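Local coordinates for protein aldehyde dehydrogenase 12 (Zea mays, PDB 6D97) that oxidises L-glutamate gamma-semialdehyde to glutamate with NAD+ as cofactor, the last step of proline catabolism in plants, at residues M210-L213 against K218-L221; A212-N217 against E518-V523. All coordinates share one frame; numbering follows the deposited sequence.

Contact 1: M210-L213 against K218-L221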
ATOM      1  N   MET A 210     -11.067  -3.961  20.673  1.00 22.80           N
ATOM      2  CA  MET A 210     -11.709  -3.521  19.438  1.00 27.59           C
ATOM      3  C   MET A 210     -10.975  -4.057  18.218  1.00 23.16           C
ATOM      4  O   MET A 210     -11.613  -4.463  17.240  1.00 21.01           O
ATOM      5  CB  MET A 210     -11.798  -1.995  19.387  1.00 25.20           C
ATOM      6  CG  MET A 210     -12.565  -1.390  20.555  1.00 30.00           C
ATOM      7  SD  MET A 210     -14.215  -2.099  20.772  1.00 27.88           S
ATOM      8  CE  MET A 210     -14.979  -1.700  19.200  1.00 27.13           C
ATOM      9  N   GLY A 211      -9.639  -4.067  18.256  1.00 23.85           N
ATOM     10  CA  GLY A 211      -8.879  -4.629  17.149  1.00 19.90           C
ATOM     11  C   GLY A 211      -9.244  -6.073  16.873  1.00 24.90           C
ATOM     12  O   GLY A 211      -9.467  -6.464  15.724  1.00 24.61           O
ATOM     13  N   ALA A 212      -9.331  -6.882  17.932  1.00 20.44           N
ATOM     14  CA  ALA A 212      -9.732  -8.274  17.769  1.00 22.39           C
ATOM     15  C   ALA A 212     -11.121  -8.376  17.153  1.00 29.90           C
ATOM     16  O   ALA A 212     -11.344  -9.156  16.219  1.00 26.76           O
ATOM     17  CB  ALA A 212      -9.685  -8.997  19.115  1.00 28.43           C
ATOM     18  N   LEU A 213     -12.071  -7.581  17.657  1.00 21.69           N
ATOM     19  CA  LEU A 213     -13.430  -7.632  17.130  1.00 22.38           C
ATOM     20  C   LEU A 213     -13.487  -7.150  15.687  1.00 27.81           C
ATOM     21  O   LEU A 213     -14.211  -7.726  14.864  1.00 30.43           O
ATOM     22  CB  LEU A 213     -14.367  -6.801  18.005  1.00 18.39           C
ATOM     23  CG  LEU A 213     -14.708  -7.393  19.372  1.00 21.69           C
ATOM     24  CD1 LEU A 213     -15.413  -6.358  20.245  1.00 19.73           C
ATOM     25  CD2 LEU A 213     -15.565  -8.630  19.204  1.00 19.19           C
ATOM     26  N   LYS A 218     -13.563 -13.575  18.066  1.00 19.51           N
ATOM     27  CA  LYS A 218     -14.347 -13.514  19.295  1.00 21.75           C
ATOM     28  C   LYS A 218     -13.391 -13.593  20.474  1.00 23.11           C
ATOM     29  O   LYS A 218     -12.843 -14.670  20.753  1.00 24.17           O
ATOM     30  CB  LYS A 218     -15.384 -14.635  19.369  1.00 21.81           C
ATOM     31  CG  LYS A 218     -16.091 -14.699  20.711  1.00 21.67           C
ATOM     32  CD  LYS A 218     -17.326 -15.566  20.678  1.00 29.21           C
ATOM     33  CE  LYS A 218     -18.012 -15.539  22.035  1.00 35.41           C
ATOM     34  NZ  LYS A 218     -19.300 -16.286  22.030  1.00 25.96           N
ATOM     35  N   PRO A 219     -13.139 -12.491  21.169  1.00 25.02           N
ATOM     36  CA  PRO A 219     -12.156 -12.501  22.250  1.00 23.40           C
ATOM     37  C   PRO A 219     -12.766 -12.744  23.618  1.00 29.83           C
ATOM     38  O   PRO A 219     -13.930 -12.439  23.887  1.00 30.49           O
ATOM     39  CB  PRO A 219     -11.568 -11.086  22.172  1.00 19.42           C
ATOM     40  CG  PRO A 219     -12.740 -10.255  21.759  1.00 21.57           C
ATOM     41  CD  PRO A 219     -13.614 -11.129  20.876  1.00 23.25           C
ATOM     42  N   VAL A 220     -11.943 -13.317  24.489  1.00 34.80           N
ATOM     43  CA  VAL A 220     -12.167 -13.287  25.926  1.00 36.56           C
ATOM     44  C   VAL A 220     -11.123 -12.347  26.510  1.00 35.58           C
ATOM     45  O   VAL A 220      -9.924 -12.482  26.228  1.00 31.21           O
ATOM     46  CB  VAL A 220     -12.098 -14.693  26.552  1.00 37.86           C
ATOM     47  CG1 VAL A 220     -10.746 -15.358  26.295  1.00 33.09           C
ATOM     48  CG2 VAL A 220     -12.399 -14.618  28.040  1.00 23.32           C
ATOM     49  N   LEU A 221     -11.581 -11.356  27.265  1.00 21.55           N
ATOM     50  CA  LEU A 221     -10.725 -10.290  27.761  1.00 21.21           C
ATOM     51  C   LEU A 221     -10.501 -10.459  29.256  1.00 24.41           C
ATOM     52  O   LEU A 221     -11.460 -10.584  30.024  1.00 26.66           O
ATOM     53  CB  LEU A 221     -11.333  -8.916  27.471  1.00 23.73           C
ATOM     54  CG  LEU A 221     -10.606  -7.752  28.144  1.00 32.75           C
ATOM     55  CD1 LEU A 221      -9.186  -7.595  27.621  1.00 20.08           C
ATOM     56  CD2 LEU A 221     -11.382  -6.465  27.963  1.00 35.36           C
TER
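P219 receives two neighbouring residues of the helix, L213 against its CD corner and A212 against its CB, so that this one pyrrolidine ring carries the whole apolar contact between 210-213 and 218-221. The closer approach is that of L213, whose CD2 methyl lies 3.6 Å from P219 CD and 4.1 Å from P219 CG. The leucine side chain and the proline cross at about a right angle, with the branch carbon L213 CG standing 4.2 Å from P219 CD. In L213, CG is anti to the carbonyl carbon (chi1 -73°), and chi2 of 169° then turns CD2 to the strand, although the bond to CB does not head there. A212 meets P219 more simply: its methyl points toward the strand, and A212 CB comes to 4.2 Å from P219 CB.

These residues belong to the beta-alpha-beta unit formed by strand 191-196, helix 203-214 and strand 218-223, part of the parallel five-stranded sheet of the NAD-binding Rossmann-like domain. The helix packs on one face of that sheet, and P219 also touches V192 and I194 of the adjacent parallel strand.

No hydrogen bond joins the two segments. The polar groups of the strand look to the sheet instead: K218 and V220 exchange backbone bonds with strand 191-196, while P219 bonds through its backbone to D249. K218 turns its side chain away from the helix, and its NZ donates to S88 O. On the helix side, L213 is further covered by Y110 and L243.

Contact 2: A212-N217 against E518-V523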
ATOM      1  N   ALA A 212      -9.331  -6.882  17.932  1.00 20.44           N
ATOM      2  CA  ALA A 212      -9.732  -8.274  17.769  1.00 22.39           C
ATOM      3  C   ALA A 212     -11.121  -8.376  17.153  1.00 29.90           C
ATOM      4  O   ALA A 212     -11.344  -9.156  16.219  1.00 26.76           O
ATOM      5  CB  ALA A 212      -9.685  -8.997  19.115  1.00 28.43           C
ATOM      6  N   LEU A 213     -12.071  -7.581  17.657  1.00 21.69           N
ATOM      7  CA  LEU A 213     -13.430  -7.632  17.130  1.00 22.38           C
ATOM      8  C   LEU A 213     -13.487  -7.150  15.687  1.00 27.81           C
ATOM      9  O   LEU A 213     -14.211  -7.726  14.864  1.00 30.43           O
ATOM     10  CB  LEU A 213     -14.367  -6.801  18.005  1.00 18.39           C
ATOM     11  CG  LEU A 213     -14.708  -7.393  19.372  1.00 21.69           C
ATOM     12  CD1 LEU A 213     -15.413  -6.358  20.245  1.00 19.73           C
ATOM     13  CD2 LEU A 213     -15.565  -8.630  19.204  1.00 19.19           C
ATOM     14  N   TYR A 214     -12.728  -6.098  15.360  1.00 16.80           N
ATOM     15  CA  TYR A 214     -12.764  -5.536  14.012  1.00 28.64           C
ATOM     16  C   TYR A 214     -12.453  -6.590  12.957  1.00 20.59           C
ATOM     17  O   TYR A 214     -13.133  -6.669  11.926  1.00 20.46           O
ATOM     18  CB  TYR A 214     -11.769  -4.381  13.884  1.00 16.06           C
ATOM     19  CG  TYR A 214     -12.096  -3.128  14.665  1.00 24.82           C
ATOM     20  CD1 TYR A 214     -13.399  -2.840  15.050  1.00 22.20           C
ATOM     21  CD2 TYR A 214     -11.092  -2.228  15.009  1.00 20.81           C
ATOM     22  CE1 TYR A 214     -13.695  -1.691  15.761  1.00 19.92           C
ATOM     23  CE2 TYR A 214     -11.372  -1.081  15.722  1.00 16.16           C
ATOM     24  CZ  TYR A 214     -12.675  -0.812  16.095  1.00 19.94           C
ATOM     25  OH  TYR A 214     -12.952   0.337  16.804  1.00 21.25           O
ATOM     26  N   MET A 215     -11.423  -7.403  13.191  1.00 22.58           N
ATOM     27  CA  MET A 215     -10.971  -8.346  12.176  1.00 16.12           C
ATOM     28  C   MET A 215     -11.817  -9.608  12.117  1.00 27.76           C
ATOM     29  O   MET A 215     -11.590 -10.443  11.234  1.00 24.04           O
ATOM     30  CB  MET A 215      -9.508  -8.720  12.416  1.00 19.11           C
ATOM     31  CG  MET A 215      -8.572  -7.521  12.445  1.00 27.49           C
ATOM     32  SD  MET A 215      -8.830  -6.397  11.057  1.00 21.12           S
ATOM     33  CE  MET A 215      -8.369  -7.437   9.674  1.00 26.49           C
ATOM     34  N   GLY A 216     -12.771  -9.772  13.022  1.00 25.70           N
ATOM     35  CA  GLY A 216     -13.673 -10.896  13.000  1.00 21.97           C
ATOM     36  C   GLY A 216     -13.439 -11.967  14.052  1.00 33.23           C
ATOM     37  O   GLY A 216     -13.980 -13.071  13.909  1.00 22.70           O
ATOM     38  N   ASN A 217     -12.660 -11.683  15.089  1.00 29.18           N
ATOM     39  CA  ASN A 217     -12.417 -12.650  16.148  1.00 19.70           C
ATOM     40  C   ASN A 217     -13.485 -12.537  17.233  1.00 21.18           C
ATOM     41  O   ASN A 217     -14.226 -11.553  17.315  1.00 26.30           O
ATOM     42  CB  ASN A 217     -11.031 -12.444  16.761  1.00 27.13           C
ATOM     43  CG  ASN A 217      -9.926 -12.437  15.721  1.00 19.89           C
ATOM     44  OD1 ASN A 217      -9.504 -13.488  15.243  1.00 21.32           O
ATOM     45  ND2 ASN A 217      -9.450 -11.247  15.369  1.00 24.34           N
ATOM     46  N   GLU A 518      -2.217  -0.931  10.950  1.00 25.78           N
ATOM     47  CA  GLU A 518      -1.233  -1.991  10.754  1.00 25.28           C
ATOM     48  C   GLU A 518      -1.131  -2.880  11.984  1.00 26.07           C
ATOM     49  O   GLU A 518      -1.077  -4.110  11.863  1.00 20.27           O
ATOM     50  CB  GLU A 518       0.133  -1.395  10.415  1.00 26.91           C
ATOM     51  CG  GLU A 518       0.157  -0.631   9.105  1.00 34.61           C
ATOM     52  CD  GLU A 518      -0.408   0.770   9.241  1.00 38.90           C
ATOM     53  OE1 GLU A 518      -0.502   1.258  10.388  1.00 41.98           O
ATOM     54  OE2 GLU A 518      -0.762   1.377   8.208  1.00 44.02           O
ATOM     55  N   ALA A 519      -1.101  -2.273  13.174  1.00 26.41           N
ATOM     56  CA  ALA A 519      -1.024  -3.047  14.408  1.00 24.91           C
ATOM     57  C   ALA A 519      -2.219  -3.978  14.549  1.00 24.25           C
ATOM     58  O   ALA A 519      -2.068  -5.142  14.936  1.00 22.00           O
ATOM     59  CB  ALA A 519      -0.934  -2.105  15.607  1.00 21.99           C
ATOM     60  N   ILE A 520      -3.415  -3.484  14.231  1.00 31.44           N
ATOM     61  CA  ILE A 520      -4.613  -4.311  14.330  1.00 27.45           C
ATOM     62  C   ILE A 520      -4.540  -5.473  13.349  1.00 26.61           C
ATOM     63  O   ILE A 520      -4.837  -6.623  13.698  1.00 26.72           O
ATOM     64  CB  ILE A 520      -5.868  -3.457  14.097  1.00 20.20           C
ATOM     65  CG1 ILE A 520      -6.025  -2.449  15.233  1.00 18.75           C
ATOM     66  CG2 ILE A 520      -7.095  -4.345  13.971  1.00 17.26           C
ATOM     67  CD1 ILE A 520      -7.163  -1.471  15.009  1.00 22.99           C
ATOM     68  N   LYS A 521      -4.135  -5.193  12.107  1.00 27.13           N
ATOM     69  CA  LYS A 521      -4.088  -6.242  11.094  1.00 29.27           C
ATOM     70  C   LYS A 521      -3.009  -7.272  11.403  1.00 28.47           C
ATOM     71  O   LYS A 521      -3.225  -8.474  11.215  1.00 26.00           O
ATOM     72  CB  LYS A 521      -3.870  -5.629   9.711  1.00 21.86           C
ATOM     73  CG  LYS A 521      -5.065  -4.856   9.178  1.00 27.79           C
ATOM     74  CD  LYS A 521      -4.782  -4.282   7.795  1.00 26.97           C
ATOM     75  CE  LYS A 521      -4.442  -2.804   7.850  1.00 44.16           C
ATOM     76  NZ  LYS A 521      -3.781  -2.325   6.597  1.00 55.08           N
ATOM     77  N   LEU A 522      -1.844  -6.829  11.886  1.00 19.49           N
ATOM     78  CA  LEU A 522      -0.779  -7.772  12.220  1.00 26.67           C
ATOM     79  C   LEU A 522      -1.183  -8.673  13.381  1.00 22.86           C
ATOM     80  O   LEU A 522      -0.973  -9.892  13.340  1.00 36.49           O
ATOM     81  CB  LEU A 522       0.505  -7.015  12.561  1.00 27.49           C
ATOM     82  CG  LEU A 522       1.544  -7.815  13.349  1.00 36.52           C
ATOM     83  CD1 LEU A 522       2.293  -8.758  12.413  1.00 38.90           C
ATOM     84  CD2 LEU A 522       2.502  -6.903  14.097  1.00 31.29           C
ATOM     85  N   VAL A 523      -1.782  -8.092  14.416  1.00 24.74           N
ATOM     86  CA  VAL A 523      -2.030  -8.834  15.646  1.00 22.52           C
ATOM     87  C   VAL A 523      -3.261  -9.724  15.520  1.00 22.26           C
ATOM     88  O   VAL A 523      -3.281 -10.844  16.042  1.00 31.05           O
ATOM     89  CB  VAL A 523      -2.153  -7.850  16.825  1.00 30.43           C
ATOM     90  CG1 VAL A 523      -2.656  -8.557  18.063  1.00 16.18           C
ATOM     91  CG2 VAL A 523      -0.808  -7.199  17.108  1.00 25.53           C
TER
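A Schellman motif ends helix 203-214, and just beside this turn the helix end packs on the short C-terminal helix 517-524. G216 has the positive phi of the motif (106°). Two backbone bonds run back into the last turn, from G216 N to L213 O and from N217 N to A212 O. The side-chain amide of N217 adds a further bond: ND2 reaches A212 O at 2.9 Å, in the carbonyl plane on a lone pair, so that this oxygen accepts twice from one residue.

Between the helices the contact is apolar and centres on I520. Its CG2 methyl lies 3.8 Å from M215 CG and 4.0 Å from M215 SD, against a methionine chain folded at chi2 and chi3 (-48° and -64°). That fold also brings M215 CE to 4.2 Å from the aliphatic K521 CG. The other arm of I520 ends at the tyrosine ring, where I520 CD1 sits at the edge, near the ring plane, 4.0 Å from Y214 CD2.

Helices 142-157 and 163-167 close around the same group, with F155 and L167 touching both Y214 and I520. Y214 OH is hydrogen-bonded to S114 on helix 105-121, and N217 ties the turn to both sides, through OD1 to the backbone leading into strand 191-196 and through ND2 to W524 O at the end of helix 517-524.

How the contacts relate
From the N terminus, the chain leaves strand 191-196, runs through helix 203-214 and turns at its end into strand 218-223. Contact 1 closes this short loop, only five residues apart at its nearest ends, within one beta-alpha-beta unit. Contact 2 starts from the same helix, sharing A212 and L213, but spans some 300 residues to bring in helix 517-524. The turn enclosed by contact 1 thus supplies the first side of contact 2, and their spans cross, contact 2 starting inside that of contact 1 and ending far beyond it. Their centres are 8 Å apart, and they touch where G211 O meets I520 CG2. Together they place helix 203-214 between the parallel sheet and the C-terminal helix.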